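Local coordinates for protein oxygen-independent coproporphyrinogen III oxidase (Escherichia coli, PDB 1OLT) that catalyses the anaerobic oxidative decarboxylation of two propionate groups of coproporphyrinogen III in heme biosynthesis, using a [4Fe-4S] cluster and S-adenosylmethionine, at residues 6-11 with 269-274; 143-148 with 309-314; 177-180 with 184-187; 235-240 with 280-285. All blocks are in the same frame, centred on the assembly; numbering follows the deposited sequence.

Contact 1 of 4, residues 6-11 with 269-274; sequences IDWDLA and ILQETI
W8 and Q271 both set CG opposite the backbone nitrogen (chi1 -176° and 170°), and the glutamine, extended beyond CG, is thereby laid over one face of the indole. Its CB sits 3.5 Å from the centroid of the six-membered ring of W8, almost on the ring normal, a CH-pi contact. Further along, the Q271 amide stacks over the five-membered part, its plane only 17° from that of the ring. OE1 of Q271 comes within 3.3 Å of W8 NE1, yet no hydrogen bond results, because the oxygen lies above the face, where the N-H does not point. L270 meets the indole at its edge, CG lying 4.1 Å from W8 CZ3. Here the N-terminal loop is laid against helix 263-279 of the radical SAM core, whose I269 and T273 pack on helix 219-232. Beside the tryptophan, I6 and I274 approach tip to tip, with I6 CG1 3.7 Å from I274 CG2. L431 touches both W8 and I274 and so joins the two patches. D9 forms a salt bridge with K428. Within the helix, T273 OG1 bonds to I269 O at 2.7 Å, which ties this hydroxyl to the carbonyl one turn back, an oxygen that also accepts from T273 N.

Contact 2 of 4, residues 143-148 with 309-314; sequences SIEVDP and NFQGYT. With SAM (S-adenosylmethionine), chain D; SAM (S-adenosylmethionine), chain C.
The S-adenosylmethionine pocket of a radical SAM enzyme is lined here by E145 and Q311, which reach in from opposite directions. OE2 of E145 accepts a 2.6 Å hydrogen bond from the ribose O3' of S-adenosylmethionine D and another from H109 NE2. Q311 NE2 adds a third, weak one to E145 OE2, 3.3 Å long and bent to 126°, with the amide turned 61° from the carboxylate plane. The other carboxylate oxygen, E145 OE1, lies 3.6 Å from CG of S-adenosylmethionine C, so one side chain touches both S-adenosylmethionine molecules. With E145 replaced by alanine, the ribose O3' and H109 would probably lose their shared acceptor, and a gap would open between the two ligands. A bend at chi2 (54°) turns the Q311 amide toward the ligand, bringing OE1 to 2.9 Å from C5' of molecule D, an unusually close approach and therefore doubtful in detail. Behind it an Asx turn shapes the loop: N309 OD1, in the conformer described, takes Q311 N in its carbonyl plane at 2.9 Å and G312 N from above that plane. E145 belongs to strand 140-146, between the parallel strands 105-112 and 166-172, whereas Q311 sits in the turn joining strands 307-308 and 313-314, with neighbouring F310 packed on strand 329-332.

Contact 3 of 4, residues 177-180 with 184-187; sequences EVQR and REQD. With SAM (S-adenosylmethionine), chain C.
Q179 and R184 are joined through the backbone where the chain leaves helix 176-182, R184 N giving Q179 O a nearly straight bond of 2.9 Å (170°). The Q179 side chain lies against the departing loop, its methylenes near R184 O, and its OE1 accepts from Q186 N at 3.2 Å, the donor standing well above the amide plane. K176 NZ is a second donor to this oxygen. At the other end of the same amide, Q179 NE2 serves D173 O and a water 2.9 Å away, which passes a hydrogen to Q186 O at 2.8 Å. The amides of Q179 and Q186 stand 88° apart, their NE2 atoms both acting as donors to other groups; that of Q186 goes to V171 O. This loop of the radical SAM core carries an arginine that binds S-adenosylmethionine, and Q186 is its second shell: Q186 OE1 takes R184 NE at 2.9 Å. The extended R184 chain presents its guanidinium edge-on to the carboxylate of S-adenosylmethionine C, with NH1 2.9 Å from O and NH2 2.9 Å from OXT, a two-pronged grip; the group also touches the iron-sulfur cluster. Toward solvent, E185 OE2 forms a salt bridge with K176.

Contact 4 of 4, residues 235-240 with 280-285; sequences DRLSVF and SGYQFI. With SAM (S-adenosylmethionine), chain C.
L237 and Y282 meet at the outer end of the barrel-like radical SAM sheet, where strands 236-241 and 283-286 flank strand 289-291, each antiparallel to it. The tight part is a single methyl on a ring. L237 CD1 stands 3.5 Å from the centroid of the Y282 ring, 9° off its normal, a well-centred CH-pi contact in which the two side chains cross at about a right angle. A chi1 of -62° sets CG of Y282 beside its own backbone nitrogen and lays the ring over that methyl. At the ring's edge and in its plane lies D235 O, 3.7 Å from Y282 CE1, and the phenol OH bonds to P234 O. Exchanging Y282 for an alanine would probably uncover the L237 methyl and deprive P234 O of its hydroxyl donor. The chain enters Y282 from G281, whose positive phi ends helix 263-279 in a Schellman motif. The looser side is that of D235 and R236, whose side chains point away from 280-285; D235 forms a salt bridge with R292 and, in one conformer, R236 pairs with D295 and E296. Further along the same strand the buried F240 borders S-adenosylmethionine C, turning its ring edge to the ribose so that CD2 lies 3.5 Å from O2'.

Three of the four contacts meet around one S-adenosylmethionine: contacts 2, 3 and 4 all touch molecule C, although their centres lie about 14 to 22 Å apart. Contacts 2 and 4 reach the same sheet and also touch through Y313 and I285. Contacts 2 and 3 join where D147 and P148 pack near R184. Contact 1 lies about 14 Å from contact 4 between centres, sharing with it the run from strand 236-241 through helix 263-279 to strand 283-286; I6 packs on F284. Along the chain, contacts 3 and 4 follow one another inside the loop closed by contact 2, which alternates with contact 1. Contacts 2, 3 and 4 thus bring separate segments to one ligand, while contact 1 is peripheral packing.

Contact 1 of 4, residues 6-11 with 269-274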
# COMPACT_ATOMS: atom_id res chain seq x y z
N ILE A 6 13.98 4.91 16.26
CA ILE A 6 14.32 3.49 16.38
C ILE A 6 15.71 3.32 17.01
O ILE A 6 16.61 4.13 16.81
CB ILE A 6 14.19 2.63 15.04
CG1 ILE A 6 15.41 2.79 14.14
CG2 ILE A 6 12.91 2.99 14.27
CD1 ILE A 6 16.47 1.75 14.32
N ASP A 7 15.86 2.29 17.84
CA ASP A 7 17.16 1.92 18.37
C ASP A 7 17.41 0.51 17.88
O ASP A 7 16.72 -0.44 18.29
CB ASP A 7 17.20 1.98 19.90
CG ASP A 7 18.32 1.13 20.49
OD1 ASP A 7 19.47 1.21 19.99
OD2 ASP A 7 18.14 0.34 21.45
N TRP A 8 18.40 0.39 17.02
CA TRP A 8 18.74 -0.88 16.38
C TRP A 8 19.37 -1.87 17.36
O TRP A 8 20.31 -1.51 18.06
CB TRP A 8 19.72 -0.62 15.24
CG TRP A 8 20.07 -1.81 14.45
CD1 TRP A 8 21.12 -2.68 14.68
CD2 TRP A 8 19.43 -2.28 13.26
NE1 TRP A 8 21.14 -3.66 13.72
CE2 TRP A 8 20.12 -3.43 12.83
CE3 TRP A 8 18.34 -1.83 12.50
CZ2 TRP A 8 19.76 -4.14 11.70
CZ3 TRP A 8 17.98 -2.54 11.37
CH2 TRP A 8 18.67 -3.67 10.99
N ASP A 9 18.87 -3.10 17.37
CA ASP A 9 19.38 -4.17 18.25
C ASP A 9 19.54 -5.49 17.46
O ASP A 9 18.59 -6.26 17.38
CB ASP A 9 18.40 -4.38 19.41
CG ASP A 9 18.99 -5.26 20.55
OD1 ASP A 9 19.07 -6.50 20.40
OD2 ASP A 9 19.35 -4.77 21.63
N LEU A 10 20.73 -5.73 16.89
CA LEU A 10 21.00 -6.93 16.07
C LEU A 10 20.46 -8.24 16.67
O LEU A 10 19.87 -9.07 15.94
CB LEU A 10 22.50 -7.13 15.86
CG LEU A 10 23.21 -6.27 14.80
CD1 LEU A 10 24.73 -6.21 15.06
CD2 LEU A 10 22.91 -6.74 13.33
N ALA A 11 20.66 -8.41 17.98
CA ALA A 11 20.29 -9.66 18.67
C ALA A 11 18.78 -9.85 18.72
O ALA A 11 18.29 -10.94 18.42
CB ALA A 11 20.89 -9.71 20.07
N ILE A 269 22.13 -3.11 5.07
CA ILE A 269 21.42 -2.19 4.17
C ILE A 269 20.32 -1.49 4.90
O ILE A 269 20.20 -0.27 4.82
CB ILE A 269 20.93 -2.85 2.97
CG1 ILE A 269 22.10 -3.25 2.11
CG2 ILE A 269 19.96 -1.86 2.15
CD1 ILE A 269 21.71 -4.23 0.97
N LEU A 270 19.56 -2.23 5.68
CA LEU A 270 18.41 -1.64 6.33
C LEU A 270 18.85 -0.68 7.44
O LEU A 270 18.31 0.41 7.52
CB LEU A 270 17.50 -2.70 6.89
CG LEU A 270 16.30 -2.14 7.64
CD1 LEU A 270 15.50 -1.22 6.77
CD2 LEU A 270 15.44 -3.24 8.18
N GLN A 271 19.82 -1.10 8.26
CA GLN A 271 20.25 -0.29 9.35
C GLN A 271 20.84 1.04 8.85
O GLN A 271 20.51 2.10 9.39
CB GLN A 271 21.30 -1.02 10.20
CG GLN A 271 21.98 -0.10 11.24
CD GLN A 271 22.84 -0.85 12.23
OE1 GLN A 271 23.28 -1.97 11.93
NE2 GLN A 271 23.11 -0.23 13.39
N GLU A 272 21.66 0.97 7.82
CA GLU A 272 22.33 2.15 7.28
C GLU A 272 21.29 3.07 6.56
O GLU A 272 21.37 4.29 6.66
CB GLU A 272 23.46 1.72 6.32
CG GLU A 272 24.58 0.98 7.01
CD GLU A 272 25.62 0.38 6.07
OE1 GLU A 272 25.59 0.62 4.82
OE2 GLU A 272 26.49 -0.35 6.61
N THR A 273 20.30 2.47 5.92
CA THR A 273 19.22 3.19 5.27
C THR A 273 18.45 4.05 6.27
O THR A 273 18.22 5.24 6.04
CB THR A 273 18.29 2.19 4.54
OG1 THR A 273 19.01 1.67 3.41
CG2 THR A 273 17.13 2.89 3.95
N ILE A 274 18.07 3.45 7.39
CA ILE A 274 17.30 4.14 8.40
C ILE A 274 18.18 5.28 8.92
O ILE A 274 17.67 6.40 9.00
CB ILE A 274 16.83 3.20 9.52
CG1 ILE A 274 15.75 2.22 9.05
CG2 ILE A 274 16.35 3.98 10.77
CD1 ILE A 274 15.52 1.10 10.07

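Contact 2 of 4, residues 143-148 with 309-314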
# COMPACT_ATOMS: atom_id res chain seq x y z
N SER A 143 -4.55 10.42 -6.36
CA SER A 143 -3.19 9.94 -6.49
C SER A 143 -3.05 8.84 -7.55
O SER A 143 -4.00 8.15 -7.90
CB SER A 143 -2.63 9.39 -5.17
OG SER A 143 -3.44 8.42 -4.59
N ILE A 144 -1.84 8.71 -8.03
CA ILE A 144 -1.55 7.76 -9.08
C ILE A 144 -0.09 7.33 -8.95
O ILE A 144 0.77 8.11 -8.50
CB ILE A 144 -1.79 8.42 -10.46
CG1 ILE A 144 -1.61 7.46 -11.64
CG2 ILE A 144 -0.88 9.63 -10.66
CD1 ILE A 144 -2.03 8.01 -12.97
N GLU A 145 0.17 6.10 -9.37
CA GLU A 145 1.52 5.57 -9.50
C GLU A 145 2.05 5.65 -10.90
O GLU A 145 1.31 5.45 -11.87
CB GLU A 145 1.53 4.13 -9.00
CG GLU A 145 0.88 4.00 -7.61
CD GLU A 145 1.05 2.67 -6.96
OE1 GLU A 145 2.22 2.18 -6.94
OE2 GLU A 145 0.00 2.14 -6.44
N VAL A 146 3.34 5.91 -11.02
CA VAL A 146 3.94 6.32 -12.29
C VAL A 146 5.22 5.54 -12.49
O VAL A 146 6.08 5.55 -11.63
CB VAL A 146 4.30 7.83 -12.30
CG1 VAL A 146 4.95 8.21 -13.62
CG2 VAL A 146 3.06 8.68 -12.09
N ASP A 147 5.36 4.88 -13.62
CA ASP A 147 6.63 4.27 -14.04
C ASP A 147 7.41 5.34 -14.85
O ASP A 147 6.90 5.86 -15.85
CB ASP A 147 6.28 3.08 -14.93
CG ASP A 147 7.48 2.40 -15.57
OD1 ASP A 147 8.63 2.52 -15.08
OD2 ASP A 147 7.32 1.66 -16.58
N PRO A 148 8.64 5.68 -14.45
CA PRO A 148 9.37 6.77 -15.13
C PRO A 148 10.12 6.28 -16.42
O PRO A 148 11.38 6.54 -16.58
CB PRO A 148 10.35 7.20 -14.08
CG PRO A 148 10.73 5.81 -13.42
CD PRO A 148 9.39 5.12 -13.33
N ASN A 309 -4.74 1.60 4.95
CA ASN A 309 -5.61 0.81 4.08
C ASN A 309 -4.70 -0.07 3.27
O ASN A 309 -3.52 -0.19 3.60
CB ASN A 309 -6.50 1.72 3.23
CG ASN A 309 -5.73 2.84 2.54
OD1 ASN A 309 -4.77 2.58 1.78
ND2 ASN A 309 -6.15 4.08 2.78
N PHE A 310 -5.20 -0.70 2.20
CA PHE A 310 -4.36 -1.55 1.39
C PHE A 310 -3.26 -0.84 0.66
O PHE A 310 -2.30 -1.48 0.30
CB PHE A 310 -5.22 -2.35 0.35
CG PHE A 310 -5.80 -3.55 0.90
CD1 PHE A 310 -5.00 -4.68 1.07
CD2 PHE A 310 -7.10 -3.58 1.30
CE1 PHE A 310 -5.52 -5.83 1.60
CE2 PHE A 310 -7.66 -4.76 1.86
CZ PHE A 310 -6.88 -5.87 2.01
N GLN A 311 -3.45 0.43 0.34
CA GLN A 311 -2.42 1.16 -0.38
C GLN A 311 -1.35 1.60 0.62
O GLN A 311 -0.26 1.76 0.23
CB GLN A 311 -3.02 2.37 -1.12
CG GLN A 311 -2.03 3.23 -1.95
CD GLN A 311 -1.22 2.46 -2.94
OE1 GLN A 311 -1.66 1.45 -3.42
NE2 GLN A 311 -0.00 2.97 -3.28
N GLY A 312 -1.67 1.72 1.91
CA GLY A 312 -0.67 2.11 2.91
C GLY A 312 -1.16 3.10 3.93
O GLY A 312 -2.36 3.19 4.24
N TYR A 313 -0.22 3.83 4.53
CA TYR A 313 -0.60 4.78 5.56
C TYR A 313 -1.43 5.94 5.00
O TYR A 313 -1.24 6.35 3.85
CB TYR A 313 0.64 5.32 6.21
CG TYR A 313 1.33 4.37 7.15
CD1 TYR A 313 0.67 3.84 8.25
CD2 TYR A 313 2.63 4.03 6.95
CE1 TYR A 313 1.33 2.96 9.14
CE2 TYR A 313 3.31 3.20 7.85
CZ TYR A 313 2.65 2.66 8.94
OH TYR A 313 3.35 1.82 9.79
N THR A 314 -2.31 6.48 5.83
CA THR A 314 -3.20 7.55 5.41
C THR A 314 -3.77 8.26 6.59
O THR A 314 -3.95 7.63 7.64
CB THR A 314 -4.39 7.00 4.51
OG1 THR A 314 -5.22 8.08 4.07
CG2 THR A 314 -5.35 6.15 5.34
N SAM D . 2.17 -4.97 -2.67
CA SAM D . 3.58 -4.55 -2.79
C SAM D . 4.53 -5.53 -2.07
O SAM D . 5.46 -6.13 -2.64
OXT SAM D . 4.43 -5.81 -0.85
CB SAM D . 3.76 -3.10 -2.28
CG SAM D . 3.06 -1.99 -3.13
SD SAM D . 1.58 -1.25 -2.36
CE SAM D . 2.25 0.27 -1.62
C5' SAM D . 0.49 -0.51 -3.64
C4' SAM D . -0.04 -1.56 -4.60
O4' SAM D . -0.91 -2.39 -3.84
C3' SAM D . -0.90 -1.00 -5.74
O3' SAM D . -0.11 -0.43 -6.76
C2' SAM D . -1.70 -2.24 -6.08
O2' SAM D . -0.89 -3.15 -6.78
C1' SAM D . -2.00 -2.81 -4.68
N9 SAM D . -3.24 -2.29 -4.12
C8 SAM D . -3.41 -1.14 -3.45
N7 SAM D . -4.76 -1.02 -3.11
C5 SAM D . -5.39 -2.07 -3.57
C6 SAM D . -6.70 -2.45 -3.53
N6 SAM D . -7.65 -1.75 -2.91
N1 SAM D . -7.02 -3.61 -4.13
C2 SAM D . -6.10 -4.37 -4.75
N3 SAM D . -4.82 -4.00 -4.82
C4 SAM D . -4.47 -2.87 -4.22
N SAM C . 4.29 0.21 -12.15
CA SAM C . 4.96 1.37 -11.58
C SAM C . 6.48 1.22 -11.44
O SAM C . 6.98 0.05 -11.45
OXT SAM C . 7.09 2.27 -11.40
CB SAM C . 4.34 1.57 -10.18
CG SAM C . 4.89 0.86 -8.97
SD SAM C . 4.57 -0.89 -8.88
CE SAM C . 2.79 -1.05 -9.08
C5' SAM C . 4.47 -1.14 -7.03
C4' SAM C . 5.79 -1.37 -6.21
O4' SAM C . 5.91 -2.67 -5.65
C3' SAM C . 7.04 -1.25 -7.04
O3' SAM C . 7.38 0.09 -7.40
C2' SAM C . 8.09 -1.99 -6.20
O2' SAM C . 8.81 -1.09 -5.37
C1' SAM C . 7.26 -2.90 -5.33
N9 SAM C . 7.52 -4.31 -5.53
C8 SAM C . 7.08 -5.04 -6.61
N7 SAM C . 7.47 -6.30 -6.46
C5 SAM C . 8.15 -6.39 -5.27
C6 SAM C . 8.77 -7.46 -4.61
N6 SAM C . 8.78 -8.71 -5.08
N1 SAM C . 9.37 -7.20 -3.41
C2 SAM C . 9.37 -5.90 -2.88
N3 SAM C . 8.77 -4.87 -3.51
C4 SAM C . 8.18 -5.12 -4.70

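Contact 3 of 4, residues 177-180 with 184-187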
# COMPACT_ATOMS: atom_id res chain seq x y z
N GLU A 177 23.96 -2.00 -12.84
CA GLU A 177 24.07 -3.48 -12.86
C GLU A 177 22.80 -4.11 -12.30
O GLU A 177 22.27 -5.04 -12.86
CB GLU A 177 25.31 -3.94 -12.08
CG GLU A 177 25.39 -5.43 -11.96
CD GLU A 177 26.65 -5.90 -11.22
OE1 GLU A 177 27.11 -5.27 -10.27
OE2 GLU A 177 27.14 -6.96 -11.59
N VAL A 178 22.31 -3.59 -11.18
CA VAL A 178 21.08 -4.08 -10.59
C VAL A 178 19.91 -3.94 -11.60
O VAL A 178 19.11 -4.89 -11.81
CB VAL A 178 20.77 -3.36 -9.28
CG1 VAL A 178 19.43 -3.78 -8.77
CG2 VAL A 178 21.90 -3.63 -8.25
N GLN A 179 19.81 -2.77 -12.23
CA GLN A 179 18.77 -2.50 -13.25
C GLN A 179 18.83 -3.53 -14.37
O GLN A 179 17.80 -4.07 -14.77
CB GLN A 179 18.87 -1.10 -13.83
CG GLN A 179 18.53 -0.00 -12.83
CD GLN A 179 18.60 1.38 -13.41
OE1 GLN A 179 18.86 1.55 -14.62
NE2 GLN A 179 18.29 2.39 -12.57
N ARG A 180 20.03 -3.81 -14.84
CA ARG A 180 20.18 -4.75 -15.93
C ARG A 180 19.74 -6.15 -15.50
O ARG A 180 19.02 -6.82 -16.27
CB ARG A 180 21.60 -4.78 -16.40
CG ARG A 180 21.92 -5.75 -17.48
CD ARG A 180 23.21 -5.35 -18.18
NE ARG A 180 22.97 -4.13 -19.01
CZ ARG A 180 23.76 -3.76 -19.97
NH1 ARG A 180 24.89 -4.49 -20.32
NH2 ARG A 180 23.43 -2.67 -20.60
N ARG A 184 15.12 -3.51 -15.57
CA ARG A 184 14.52 -2.23 -15.30
C ARG A 184 15.52 -1.08 -15.58
O ARG A 184 15.70 -0.16 -14.78
CB ARG A 184 13.96 -2.09 -13.89
CG ARG A 184 12.87 -0.93 -13.84
CD ARG A 184 12.58 -0.61 -12.55
NE ARG A 184 11.77 0.57 -12.42
CZ ARG A 184 10.47 0.61 -12.16
NH1 ARG A 184 9.72 -0.49 -12.10
NH2 ARG A 184 9.92 1.81 -11.95
N GLU A 185 16.15 -1.15 -16.74
CA GLU A 185 16.99 -0.09 -17.22
C GLU A 185 16.12 1.18 -17.31
O GLU A 185 15.05 1.17 -17.87
CB GLU A 185 17.53 -0.41 -18.60
CG GLU A 185 18.27 0.74 -19.25
CD GLU A 185 19.56 1.02 -18.57
OE1 GLU A 185 20.16 0.02 -18.07
OE2 GLU A 185 19.99 2.24 -18.57
N GLN A 186 16.63 2.26 -16.75
CA GLN A 186 15.94 3.54 -16.72
C GLN A 186 16.96 4.68 -16.70
O GLN A 186 18.19 4.55 -16.29
CB GLN A 186 14.90 3.57 -15.53
CG GLN A 186 15.42 3.34 -14.34
CD GLN A 186 14.43 2.97 -13.20
OE1 GLN A 186 13.20 2.92 -13.35
NE2 GLN A 186 15.03 2.81 -12.04
N ASP A 187 16.50 5.81 -17.21
CA ASP A 187 17.41 6.93 -17.41
C ASP A 187 17.37 7.82 -16.16
O ASP A 187 16.36 8.39 -15.88
CB ASP A 187 16.97 7.69 -18.65
CG ASP A 187 17.91 8.78 -19.02
OD1 ASP A 187 18.28 9.65 -18.18
OD2 ASP A 187 18.32 8.87 -20.16
N SAM C . 4.29 0.21 -12.15
CA SAM C . 4.96 1.37 -11.58
C SAM C . 6.48 1.22 -11.44
O SAM C . 6.98 0.05 -11.45
OXT SAM C . 7.09 2.27 -11.40
CB SAM C . 4.34 1.57 -10.18
CG SAM C . 4.89 0.86 -8.97
SD SAM C . 4.57 -0.89 -8.88
CE SAM C . 2.79 -1.05 -9.08
C5' SAM C . 4.47 -1.14 -7.03
C4' SAM C . 5.79 -1.37 -6.21
O4' SAM C . 5.91 -2.67 -5.65
C3' SAM C . 7.04 -1.25 -7.04
O3' SAM C . 7.38 0.09 -7.40
C2' SAM C . 8.09 -1.99 -6.20
O2' SAM C . 8.81 -1.09 -5.37
C1' SAM C . 7.26 -2.90 -5.33
N9 SAM C . 7.52 -4.31 -5.53
C8 SAM C . 7.08 -5.04 -6.61
N7 SAM C . 7.47 -6.30 -6.46
C5 SAM C . 8.15 -6.39 -5.27
C6 SAM C . 8.77 -7.46 -4.61
N6 SAM C . 8.78 -8.71 -5.08
N1 SAM C . 9.37 -7.20 -3.41
C2 SAM C . 9.37 -5.90 -2.88
N3 SAM C . 8.77 -4.87 -3.51
C4 SAM C . 8.18 -5.12 -4.70
O HOH W 1 18.67 5.05 -13.58
O HOH W 2 20.46 -2.45 -19.24

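Contact 4 of 4, residues 235-240 with 280-285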
# COMPACT_ATOMS: atom_id res chain seq x y z
N ASP A 235 9.42 13.68 -1.34
CA ASP A 235 8.72 13.99 -0.11
C ASP A 235 8.60 12.76 0.82
O ASP A 235 8.61 12.90 2.04
CB ASP A 235 7.34 14.56 -0.38
CG ASP A 235 7.40 15.83 -1.19
OD1 ASP A 235 8.24 16.71 -0.85
OD2 ASP A 235 6.68 16.02 -2.18
N ARG A 236 8.54 11.58 0.22
CA ARG A 236 8.29 10.35 0.95
C ARG A 236 9.03 9.24 0.23
O ARG A 236 9.22 9.30 -1.00
CB ARG A 236 6.80 9.96 0.99
CG ARG A 236 5.86 10.79 1.76
CD ARG A 236 4.35 10.43 1.47
NE ARG A 236 3.45 11.25 2.30
CZ ARG A 236 2.12 11.31 2.21
NH1 ARG A 236 1.44 10.54 1.36
NH2 ARG A 236 1.45 12.11 3.03
N LEU A 237 9.40 8.20 0.98
CA LEU A 237 10.08 7.03 0.43
C LEU A 237 9.44 5.76 0.98
O LEU A 237 9.03 5.68 2.16
CB LEU A 237 11.55 6.96 0.78
CG LEU A 237 12.47 8.06 0.35
CD1 LEU A 237 12.57 9.11 1.39
CD2 LEU A 237 13.86 7.53 0.11
N SER A 238 9.35 4.78 0.13
CA SER A 238 8.95 3.46 0.52
C SER A 238 10.09 2.55 0.14
O SER A 238 10.41 2.44 -1.03
CB SER A 238 7.65 3.10 -0.16
OG SER A 238 6.65 4.06 0.10
N VAL A 239 10.68 1.87 1.09
CA VAL A 239 11.87 1.04 0.89
C VAL A 239 11.48 -0.40 1.28
O VAL A 239 11.41 -0.74 2.46
CB VAL A 239 12.97 1.55 1.74
CG1 VAL A 239 14.31 0.80 1.41
CG2 VAL A 239 13.17 3.04 1.48
N PHE A 240 11.15 -1.20 0.27
CA PHE A 240 10.64 -2.55 0.47
C PHE A 240 11.74 -3.55 0.50
O PHE A 240 12.73 -3.47 -0.24
CB PHE A 240 9.69 -2.90 -0.69
CG PHE A 240 8.55 -1.94 -0.83
CD1 PHE A 240 7.60 -1.83 0.18
CD2 PHE A 240 8.41 -1.15 -1.94
CE1 PHE A 240 6.50 -0.96 0.07
CE2 PHE A 240 7.30 -0.26 -2.08
CZ PHE A 240 6.36 -0.16 -1.05
N SER A 280 19.00 12.69 6.64
CA SER A 280 18.49 13.45 5.50
C SER A 280 17.14 14.16 5.74
O SER A 280 16.61 14.76 4.82
CB SER A 280 18.37 12.56 4.27
OG SER A 280 19.64 12.03 3.98
N GLY A 281 16.62 14.06 6.98
CA GLY A 281 15.41 14.74 7.37
C GLY A 281 14.16 13.93 7.18
O GLY A 281 13.10 14.49 7.16
N TYR A 282 14.26 12.63 7.00
CA TYR A 282 13.05 11.80 6.91
C TYR A 282 12.75 11.04 8.27
O TYR A 282 13.65 10.43 8.86
CB TYR A 282 13.15 10.82 5.79
CG TYR A 282 13.28 11.43 4.41
CD1 TYR A 282 12.17 11.92 3.74
CD2 TYR A 282 14.55 11.59 3.82
CE1 TYR A 282 12.31 12.51 2.46
CE2 TYR A 282 14.71 12.14 2.58
CZ TYR A 282 13.59 12.63 1.89
OH TYR A 282 13.78 13.15 0.63
N GLN A 283 11.53 11.14 8.76
CA GLN A 283 11.08 10.29 9.89
C GLN A 283 10.73 8.88 9.38
O GLN A 283 10.01 8.73 8.37
CB GLN A 283 9.82 10.93 10.49
CG GLN A 283 9.61 10.71 11.95
CD GLN A 283 8.35 11.43 12.45
OE1 GLN A 283 8.19 12.64 12.24
NE2 GLN A 283 7.45 10.68 13.08
N PHE A 284 11.24 7.85 10.05
CA PHE A 284 10.74 6.47 9.80
C PHE A 284 9.30 6.35 10.41
O PHE A 284 9.14 6.40 11.62
CB PHE A 284 11.69 5.41 10.41
CG PHE A 284 11.26 3.96 10.16
CD1 PHE A 284 10.68 3.57 8.97
CD2 PHE A 284 11.46 3.00 11.14
CE1 PHE A 284 10.28 2.28 8.74
CE2 PHE A 284 11.09 1.69 10.95
CZ PHE A 284 10.50 1.31 9.74
N ILE A 285 8.28 6.27 9.56
CA ILE A 285 6.89 6.20 10.01
C ILE A 285 6.59 4.77 10.50
O ILE A 285 6.06 4.57 11.59
CB ILE A 285 5.90 6.56 8.89
CG1 ILE A 285 6.21 7.92 8.27
CG2 ILE A 285 4.46 6.52 9.45
CD1 ILE A 285 6.25 9.06 9.29
N SAM C . 4.29 0.21 -12.15
CA SAM C . 4.96 1.37 -11.58
C SAM C . 6.48 1.22 -11.44
O SAM C . 6.98 0.05 -11.45
OXT SAM C . 7.09 2.27 -11.40
CB SAM C . 4.34 1.57 -10.18
CG SAM C . 4.89 0.86 -8.97
SD SAM C . 4.57 -0.89 -8.88
CE SAM C . 2.79 -1.05 -9.08
C5' SAM C . 4.47 -1.14 -7.03
C4' SAM C . 5.79 -1.37 -6.21
O4' SAM C . 5.91 -2.67 -5.65
C3' SAM C . 7.04 -1.25 -7.04
O3' SAM C . 7.38 0.09 -7.40
C2' SAM C . 8.09 -1.99 -6.20
O2' SAM C . 8.81 -1.09 -5.37
C1' SAM C . 7.26 -2.90 -5.33
N9 SAM C . 7.52 -4.31 -5.53
C8 SAM C . 7.08 -5.04 -6.61
N7 SAM C . 7.47 -6.30 -6.46
C5 SAM C . 8.15 -6.39 -5.27
C6 SAM C . 8.77 -7.46 -4.61
N6 SAM C . 8.78 -8.71 -5.08
N1 SAM C . 9.37 -7.20 -3.41
C2 SAM C . 9.37 -5.90 -2.88
N3 SAM C . 8.77 -4.87 -3.51
C4 SAM C . 8.18 -5.12 -4.70